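Local coordinates for interphotoreceptor retinoid-binding protein (PDB 1J7X) that probably binds and carries retinoids in the interphotoreceptor matrix between photoreceptors and pigment epithelium, through a unit built on an S41-peptidase-like fold, at residues Q92-V95 against N96-K100; V101-L104 against P105-G109; N131-W134 against E135-I139; P159-L162 against S163-D167. One frame throughout, in Å; residues are numbered along the deposited sequence.

Overall arrangement
From the N terminus, the four local contacts follow in series, and none nests in or crosses another. Contact 1 spans the end of helix 88-98 and its exit into strand 100-104, and leads directly into contact 2, the hairpin of strands 100-104 and 108-112 at the edge of the mixed sheet. Contact 3 ends helix 119-137, the helix of the beta-alpha-beta unit that leads from that hairpin to strand 142-146; Asn131 and Thr132 tie it to Gln92 and Asn96 of contact 1, and Ile139 O accepts from Asn107 ND2 of contact 2. Contact 4 ends helix 158-163 and meets contact 3 through stacked Tyr164 and Trp134. Contacts 1 and 4 stay about 7 Å apart at their nearest atoms.

Contact 1 (Q92-V95 against N96-K100); sequences QALV and NTVFK
Gln92 and Asn96 face each other one turn apart in the final turns of helix 88-98, where the chain is about to enter strand 100-104. Their backbones are joined by Asn96 N to Gln92 O (2.8 Å), and their side-chain amides lie at a slant with planes 25° apart. Gln92 keeps CG anti to its N (chi1 -176°) and bends at chi2, which brings NE2 to Asn96 OD1 at 3.3 Å; this long bond arrives from above the carbonyl plane and off the lone pairs. Helix 119-137 supplies further partners: Thr132 OG1 for Asn96 OD1, Asn131 ND2 for Gln92 OE1 and Phe128 O for Gln92 NE2. On another side of the helix Leu94 O takes three bonds. Val98 N comes nearly along the C=O axis at 2.9 Å, while Thr97 N stands above the carbonyl plane of Leu94 O at 3.0 Å. Thr97 OG1 reaches Leu94 O at 2.9 Å because chi1 of 54° sets the hydroxyl between N and carbonyl carbon, folded back over the preceding turn. Leu94 CD1 rests 4.2 Å from Val98 CG2. Val95 O accepts Phe99 N at 3.0 Å and also lies at the edge of the Phe99 ring, whose CD2 is 3.9 Å from Val95 CG1; Val98 CG1 sits over one face, offset toward the rim. Val95 packs on Leu125 and Phe128. The helix therefore ends with a backbone carbonyl shared by two amides and a hydroxyl, while the linked amides of Gln92 and Asn96 form a polar seam to the neighbouring helix beside the apolar Val95-Phe99 pair.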
# COMPACT_ATOMS: atom_id res chain seq x y z
N GLN A 92 -6.50 27.06 1.51
CA GLN A 92 -5.44 27.03 2.58
C GLN A 92 -6.05 26.48 3.86
O GLN A 92 -5.44 25.65 4.53
CB GLN A 92 -4.85 28.46 2.84
CG GLN A 92 -3.73 28.45 3.83
CD GLN A 92 -2.51 27.68 3.31
OE1 GLN A 92 -1.82 28.14 2.36
NE2 GLN A 92 -2.34 26.39 3.80
N ALA A 93 -7.30 26.86 4.13
CA ALA A 93 -7.98 26.41 5.34
C ALA A 93 -8.15 24.86 5.32
O ALA A 93 -7.94 24.21 6.36
CB ALA A 93 -9.32 27.06 5.44
N LEU A 94 -8.55 24.31 4.16
CA LEU A 94 -8.72 22.88 3.99
C LEU A 94 -7.38 22.14 4.19
O LEU A 94 -7.27 21.14 4.95
CB LEU A 94 -9.22 22.66 2.63
CG LEU A 94 -9.47 21.17 2.26
CD1 LEU A 94 -10.40 20.52 3.28
CD2 LEU A 94 -9.99 21.03 0.84
N VAL A 95 -6.36 22.65 3.52
CA VAL A 95 -5.02 22.06 3.63
C VAL A 95 -4.64 22.07 5.13
O VAL A 95 -4.03 21.09 5.64
CB VAL A 95 -4.01 22.77 2.76
CG1 VAL A 95 -2.57 22.40 3.18
CG2 VAL A 95 -4.28 22.42 1.28
N ASN A 96 -4.97 23.16 5.83
CA ASN A 96 -4.59 23.30 7.24
C ASN A 96 -5.26 22.26 8.15
O ASN A 96 -4.79 21.96 9.21
CB ASN A 96 -4.89 24.73 7.81
CG ASN A 96 -3.86 25.81 7.34
OD1 ASN A 96 -2.77 25.45 6.90
ND2 ASN A 96 -4.27 27.08 7.29
N THR A 97 -6.36 21.76 7.71
CA THR A 97 -7.04 20.73 8.50
C THR A 97 -6.72 19.30 8.03
O THR A 97 -6.88 18.36 8.77
CB THR A 97 -8.55 20.89 8.52
OG1 THR A 97 -9.06 20.95 7.24
CG2 THR A 97 -9.02 22.18 9.12
N VAL A 98 -6.29 19.13 6.79
CA VAL A 98 -5.90 17.84 6.25
C VAL A 98 -4.56 17.43 6.81
O VAL A 98 -4.32 16.24 7.10
CB VAL A 98 -5.83 17.81 4.72
CG1 VAL A 98 -5.12 16.56 4.22
CG2 VAL A 98 -7.17 17.97 4.13
N PHE A 99 -3.65 18.37 6.93
CA PHE A 99 -2.26 18.09 7.43
C PHE A 99 -2.00 18.75 8.74
O PHE A 99 -2.06 19.98 8.79
CB PHE A 99 -1.23 18.55 6.44
CG PHE A 99 -1.38 18.00 5.05
CD1 PHE A 99 -0.78 16.77 4.72
CD2 PHE A 99 -2.13 18.59 4.09
CE1 PHE A 99 -0.95 16.29 3.51
CE2 PHE A 99 -2.26 18.13 2.87
CZ PHE A 99 -1.61 16.96 2.53
N LYS A 100 -1.70 18.00 9.79
CA LYS A 100 -1.34 18.50 11.11
C LYS A 100 0.17 18.47 11.24
O LYS A 100 0.80 17.39 11.13
CB LYS A 100 -1.98 17.64 12.18
CG LYS A 100 -1.50 17.91 13.63
CD LYS A 100 -2.10 16.86 14.60
CE LYS A 100 -1.91 17.21 16.03
NZ LYS A 100 -0.51 17.29 16.47

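Contact 2 (V101-L104 against P105-G109); sequences VSIL and PGNIG
Leu104 and Ile108 form the last hydrogen-bonded pair of the antiparallel hairpin 100-104/108-112, with Asn107 and Ile108 both opposite Leu104 in a G1 beta bulge. Leu104 N gives to Ile108 O at 2.9 Å, and Ile108 N returns to Leu104 O at 3.2 Å. Along the Leu104 side chain, CB meets the turn first: it lies 3.4 Å from Pro105 CD, a close approach imposed by the Leu104-Pro105 peptide, and 4.1 Å from Ile108 CB on the same sheet face. CG is anti to the carbonyl carbon (chi1 -58°), which puts it beside its own backbone N, 3.8 Å from Ile108 O. CD1 and CD2 lead back along the strand, away from the turn, where the side chain packs on Tyr110 and on Lys292 of helix 287-296. Gly106 suits the turn, since at its backbone angles a CB would be jammed against the carbonyl O of Pro105. The sheet face of Ile103 is the other one, and there Gly109 pairs with Ile103 without a side chain of its own. Asn107 runs alongside Ile103, pointing the same way; its ND2 is bonded to Ile139 O, and its OD1 sits 4.1 Å from Ile103 CG2.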
# COMPACT_ATOMS: atom_id res chain seq x y z
N VAL A 101 0.76 19.65 11.42
CA VAL A 101 2.17 19.77 11.52
C VAL A 101 2.56 20.43 12.85
O VAL A 101 1.97 21.54 13.13
CB VAL A 101 2.71 20.62 10.39
CG1 VAL A 101 4.20 20.71 10.42
CG2 VAL A 101 2.20 20.06 9.07
N SER A 102 3.49 19.80 13.58
CA SER A 102 3.99 20.32 14.90
C SER A 102 5.47 20.27 14.88
O SER A 102 6.11 19.42 14.21
CB SER A 102 3.50 19.44 16.12
OG SER A 102 2.11 19.21 16.10
N ILE A 103 6.10 21.14 15.67
CA ILE A 103 7.50 21.05 15.83
C ILE A 103 7.63 20.59 17.29
O ILE A 103 7.35 21.37 18.23
CB ILE A 103 8.21 22.37 15.63
CG1 ILE A 103 7.96 22.97 14.24
CG2 ILE A 103 9.70 22.18 15.93
CD1 ILE A 103 8.44 22.03 13.15
N LEU A 104 8.00 19.32 17.48
CA LEU A 104 8.12 18.76 18.82
C LEU A 104 9.42 19.23 19.46
O LEU A 104 10.37 19.50 18.76
CB LEU A 104 8.13 17.22 18.76
CG LEU A 104 6.86 16.67 18.08
CD1 LEU A 104 6.97 15.12 17.94
CD2 LEU A 104 5.51 17.11 18.69
N PRO A 105 9.49 19.22 20.79
CA PRO A 105 10.72 19.58 21.51
C PRO A 105 11.91 18.79 20.99
O PRO A 105 11.85 17.62 20.55
CB PRO A 105 10.35 19.25 22.97
CG PRO A 105 8.95 19.44 23.06
CD PRO A 105 8.37 18.91 21.68
N GLY A 106 13.03 19.46 20.95
CA GLY A 106 14.17 18.80 20.41
C GLY A 106 14.25 18.99 18.93
O GLY A 106 15.10 18.38 18.30
N ASN A 107 13.39 19.87 18.40
CA ASN A 107 13.40 20.19 16.95
C ASN A 107 13.08 18.94 16.07
O ASN A 107 13.76 18.70 15.13
CB ASN A 107 14.75 20.72 16.52
CG ASN A 107 14.70 21.40 15.18
OD1 ASN A 107 13.65 21.94 14.79
ND2 ASN A 107 15.83 21.41 14.49
N ILE A 108 12.07 18.19 16.44
CA ILE A 108 11.68 17.00 15.69
C ILE A 108 10.35 17.40 15.03
O ILE A 108 9.54 17.74 15.66
CB ILE A 108 11.36 15.85 16.65
CG1 ILE A 108 12.57 15.36 17.47
CG2 ILE A 108 10.68 14.69 15.92
CD1 ILE A 108 13.47 14.85 16.57
N GLY A 109 10.24 17.27 13.73
CA GLY A 109 9.04 17.61 13.00
C GLY A 109 8.03 16.49 13.17
O GLY A 109 8.46 15.29 13.14

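Contact 3 (N131-W134 against E135-I139); sequences NTVW and EPITI
Trp134 and Ile137 lie side by side and point the same way from the closing turn of helix 119-137. Ile137 holds CG1 in the crowded position between its N and carbonyl carbon (chi1 67°), and from there CD1 comes obliquely to the six-membered part of the indole, 3.9 Å from Trp134 CE3 and 4.1 Å from Trp134 CZ3. That same CD1 is 4.4 Å from Val133 CG1, the methyl that covers the centre of one indole face. The indole also stacks with the ring of Tyr164. Cut back to an alanine, Ile137 would lose CD1, which would probably leave a gap beside Trp134 CE3 and Val133 CG1. Pro136 sets its ring carbons against the preceding carbonyls: Pro136 CG is 3.1 Å from Asn131 O, and Pro136 CD 3.2 Å from Val133 O. Ile137 N reaches Val133 O at 3.4 Å, a weak bond. Glu135 OE1 makes a salt bridge with Lys197 NZ. Pro136 lacks an N-H, consistent with the kink there, which follows a wider pi-type turn at 131-134. The last turn is thus weakly bonded, kept by the Ile137 bond, that salt bridge, Thr138 N to Glu135 O and the packing of Trp134, Ile137 and Val133.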
# COMPACT_ATOMS: atom_id res chain seq x y z
N ASN A 131 2.91 25.89 2.36
CA ASN A 131 2.84 26.70 3.55
C ASN A 131 2.56 25.82 4.79
O ASN A 131 3.09 26.05 5.85
CB ASN A 131 1.67 27.71 3.43
CG ASN A 131 1.93 28.73 2.35
OD1 ASN A 131 3.08 29.15 2.19
ND2 ASN A 131 0.86 29.15 1.63
N THR A 132 1.70 24.81 4.66
CA THR A 132 1.34 24.00 5.84
C THR A 132 2.41 22.98 6.22
O THR A 132 2.69 22.73 7.40
CB THR A 132 0.05 23.35 5.55
OG1 THR A 132 -0.93 24.36 5.26
CG2 THR A 132 -0.58 22.53 6.73
N VAL A 133 3.04 22.41 5.25
CA VAL A 133 3.93 21.26 5.53
C VAL A 133 5.37 21.55 5.23
O VAL A 133 6.14 21.65 6.11
CB VAL A 133 3.50 20.04 4.75
CG1 VAL A 133 4.46 18.84 5.03
CG2 VAL A 133 2.12 19.70 5.08
N TRP A 134 5.73 21.74 3.95
CA TRP A 134 7.07 21.77 3.52
C TRP A 134 7.94 22.88 4.14
O TRP A 134 9.05 22.63 4.54
CB TRP A 134 7.16 21.74 1.98
CG TRP A 134 6.34 20.55 1.44
CD1 TRP A 134 5.30 20.62 0.61
CD2 TRP A 134 6.50 19.17 1.77
NE1 TRP A 134 4.78 19.35 0.39
CE2 TRP A 134 5.54 18.45 1.08
CE3 TRP A 134 7.40 18.47 2.62
CZ2 TRP A 134 5.39 17.08 1.25
CZ3 TRP A 134 7.32 17.10 2.70
CH2 TRP A 134 6.29 16.44 2.02
N GLU A 135 7.38 24.07 4.22
CA GLU A 135 8.13 25.20 4.82
C GLU A 135 8.29 25.03 6.30
O GLU A 135 9.42 25.07 6.75
CB GLU A 135 7.49 26.53 4.46
CG GLU A 135 8.24 27.69 5.28
CD GLU A 135 9.74 27.83 5.03
OE1 GLU A 135 10.25 27.52 3.95
OE2 GLU A 135 10.47 28.35 5.99
N PRO A 136 7.26 24.84 7.11
CA PRO A 136 7.43 24.73 8.52
C PRO A 136 8.46 23.63 9.01
O PRO A 136 9.19 23.81 10.03
CB PRO A 136 6.00 24.44 8.97
CG PRO A 136 5.17 25.03 7.97
CD PRO A 136 5.79 24.74 6.74
N ILE A 137 8.51 22.46 8.34
CA ILE A 137 9.44 21.38 8.79
C ILE A 137 10.86 21.58 8.36
O ILE A 137 11.72 20.89 8.81
CB ILE A 137 8.94 19.98 8.28
CG1 ILE A 137 9.00 19.86 6.81
CG2 ILE A 137 7.59 19.71 8.75
CD1 ILE A 137 8.67 18.42 6.33
N THR A 138 11.11 22.57 7.48
CA THR A 138 12.46 22.82 7.04
C THR A 138 13.51 23.03 8.15
O THR A 138 14.67 22.58 8.01
CB THR A 138 12.57 24.04 6.15
OG1 THR A 138 11.85 23.79 4.99
CG2 THR A 138 14.02 24.05 5.56
N ILE A 139 13.08 23.60 9.23
CA ILE A 139 13.96 23.89 10.36
C ILE A 139 14.36 22.57 11.11
O ILE A 139 15.41 22.51 11.71
CB ILE A 139 13.27 24.82 11.32
CG1 ILE A 139 14.20 25.20 12.49
CG2 ILE A 139 11.96 24.29 11.89
CD1 ILE A 139 15.35 26.07 12.12

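Contact 4 (P159-L162 against S163-D167); sequences PLLL and SYFLD
Pro159 O is gripped twice by one residue: Ser163 OG at 2.8 Å and Ser163 N at 3.1 Å reach it from opposite faces of its carbonyl plane. The hydroxyl bends back to this oxygen because OG is anti to its own carbonyl carbon (chi1 -59°), beside the backbone N, and it is also bonded to His191 N in the loop after strand 186-189. With an alanine at Ser163, Pro159 O would probably keep the amide bond alone and His191 N would be likely to lose its mate. Beyond Ser163 the regular helix stops and the bonds reach three residues back. Tyr164 N binds Leu161 O at 3.1 Å and Phe165 N binds Leu162 O at 2.8 Å. The Tyr164 ring offers its edge to the backbone: Leu161 O lies in its plane, and Tyr164 CD1 is 3.4 Å from Leu160 O. Further out, Tyr164 CE1 approaches Leu160 CG at 4.4 Å, and the phenol OH is bonded to Leu195 O. Phe165 turns its CE2 to Leu161 CD1 at 4.3 Å and packs on Leu143 and Ile145 of strand 142-146. Leu166 CG then comes to 3.7 Å from Leu162 O, and Leu162 itself is covered by Phe220, Leu223 and Met224 of helix 216-226. The bonds thus pass from a partner four residues back to partners three back, and Ser163 to Leu166 make a type I beta turn: a buried helix C terminus unwinding into the loop toward strand 173-179.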
# COMPACT_ATOMS: atom_id res chain seq x y z
N PRO A 159 4.11 8.59 -5.69
CA PRO A 159 5.41 8.95 -6.20
C PRO A 159 5.79 10.40 -5.94
O PRO A 159 6.91 10.71 -5.57
CB PRO A 159 5.32 8.60 -7.71
CG PRO A 159 4.24 7.48 -7.73
CD PRO A 159 3.22 7.92 -6.66
N LEU A 160 4.85 11.28 -6.12
CA LEU A 160 5.06 12.70 -5.90
C LEU A 160 5.41 12.95 -4.47
O LEU A 160 6.38 13.66 -4.18
CB LEU A 160 3.79 13.47 -6.33
CG LEU A 160 3.95 15.01 -6.08
CD1 LEU A 160 5.11 15.51 -6.88
CD2 LEU A 160 2.66 15.76 -6.48
N LEU A 161 4.65 12.39 -3.53
CA LEU A 161 4.99 12.58 -2.13
C LEU A 161 6.36 12.08 -1.79
O LEU A 161 7.13 12.68 -1.07
CB LEU A 161 3.93 11.95 -1.23
CG LEU A 161 4.20 11.98 0.25
CD1 LEU A 161 4.29 13.38 0.71
CD2 LEU A 161 3.13 11.29 1.14
N LEU A 162 6.68 10.88 -2.24
CA LEU A 162 7.92 10.29 -1.94
C LEU A 162 9.09 11.20 -2.37
O LEU A 162 10.11 11.28 -1.71
CB LEU A 162 7.99 8.98 -2.65
CG LEU A 162 7.27 7.79 -2.06
CD1 LEU A 162 7.27 6.62 -3.08
CD2 LEU A 162 7.87 7.33 -0.80
N SER A 163 8.87 11.90 -3.47
CA SER A 163 9.90 12.79 -4.09
C SER A 163 10.34 13.90 -3.21
O SER A 163 11.44 14.41 -3.37
CB SER A 163 9.42 13.31 -5.41
OG SER A 163 9.12 12.24 -6.34
N TYR A 164 9.56 14.22 -2.20
CA TYR A 164 10.00 15.22 -1.21
C TYR A 164 11.07 14.72 -0.27
O TYR A 164 11.65 15.51 0.51
CB TYR A 164 8.78 15.78 -0.40
CG TYR A 164 7.90 16.71 -1.18
CD1 TYR A 164 6.91 16.25 -2.04
CD2 TYR A 164 7.95 18.05 -0.98
CE1 TYR A 164 6.11 17.06 -2.81
CE2 TYR A 164 7.20 18.91 -1.80
CZ TYR A 164 6.26 18.44 -2.65
OH TYR A 164 5.47 19.32 -3.38
N PHE A 165 11.32 13.42 -0.30
CA PHE A 165 12.32 12.81 0.58
C PHE A 165 13.50 12.24 -0.16
O PHE A 165 14.30 11.50 0.43
CB PHE A 165 11.64 11.78 1.45
CG PHE A 165 10.54 12.32 2.25
CD1 PHE A 165 10.76 13.03 3.41
CD2 PHE A 165 9.28 12.23 1.83
CE1 PHE A 165 9.70 13.54 4.10
CE2 PHE A 165 8.21 12.80 2.44
CZ PHE A 165 8.41 13.46 3.63
N LEU A 166 13.65 12.62 -1.43
CA LEU A 166 14.75 12.08 -2.26
C LEU A 166 15.49 13.23 -2.90
O LEU A 166 15.10 14.34 -2.68
CB LEU A 166 14.22 11.23 -3.37
CG LEU A 166 13.41 10.06 -2.88
CD1 LEU A 166 12.69 9.42 -4.07
CD2 LEU A 166 14.30 9.04 -2.24
N ASP A 167 16.55 12.95 -3.65
CA ASP A 167 17.41 13.99 -4.30
C ASP A 167 16.72 14.68 -5.47
O ASP A 167 16.26 14.02 -6.37
CB ASP A 167 18.71 13.37 -4.81
CG ASP A 167 19.76 13.19 -3.70
OD1 ASP A 167 20.82 12.57 -3.99
OD2 ASP A 167 19.61 13.66 -2.53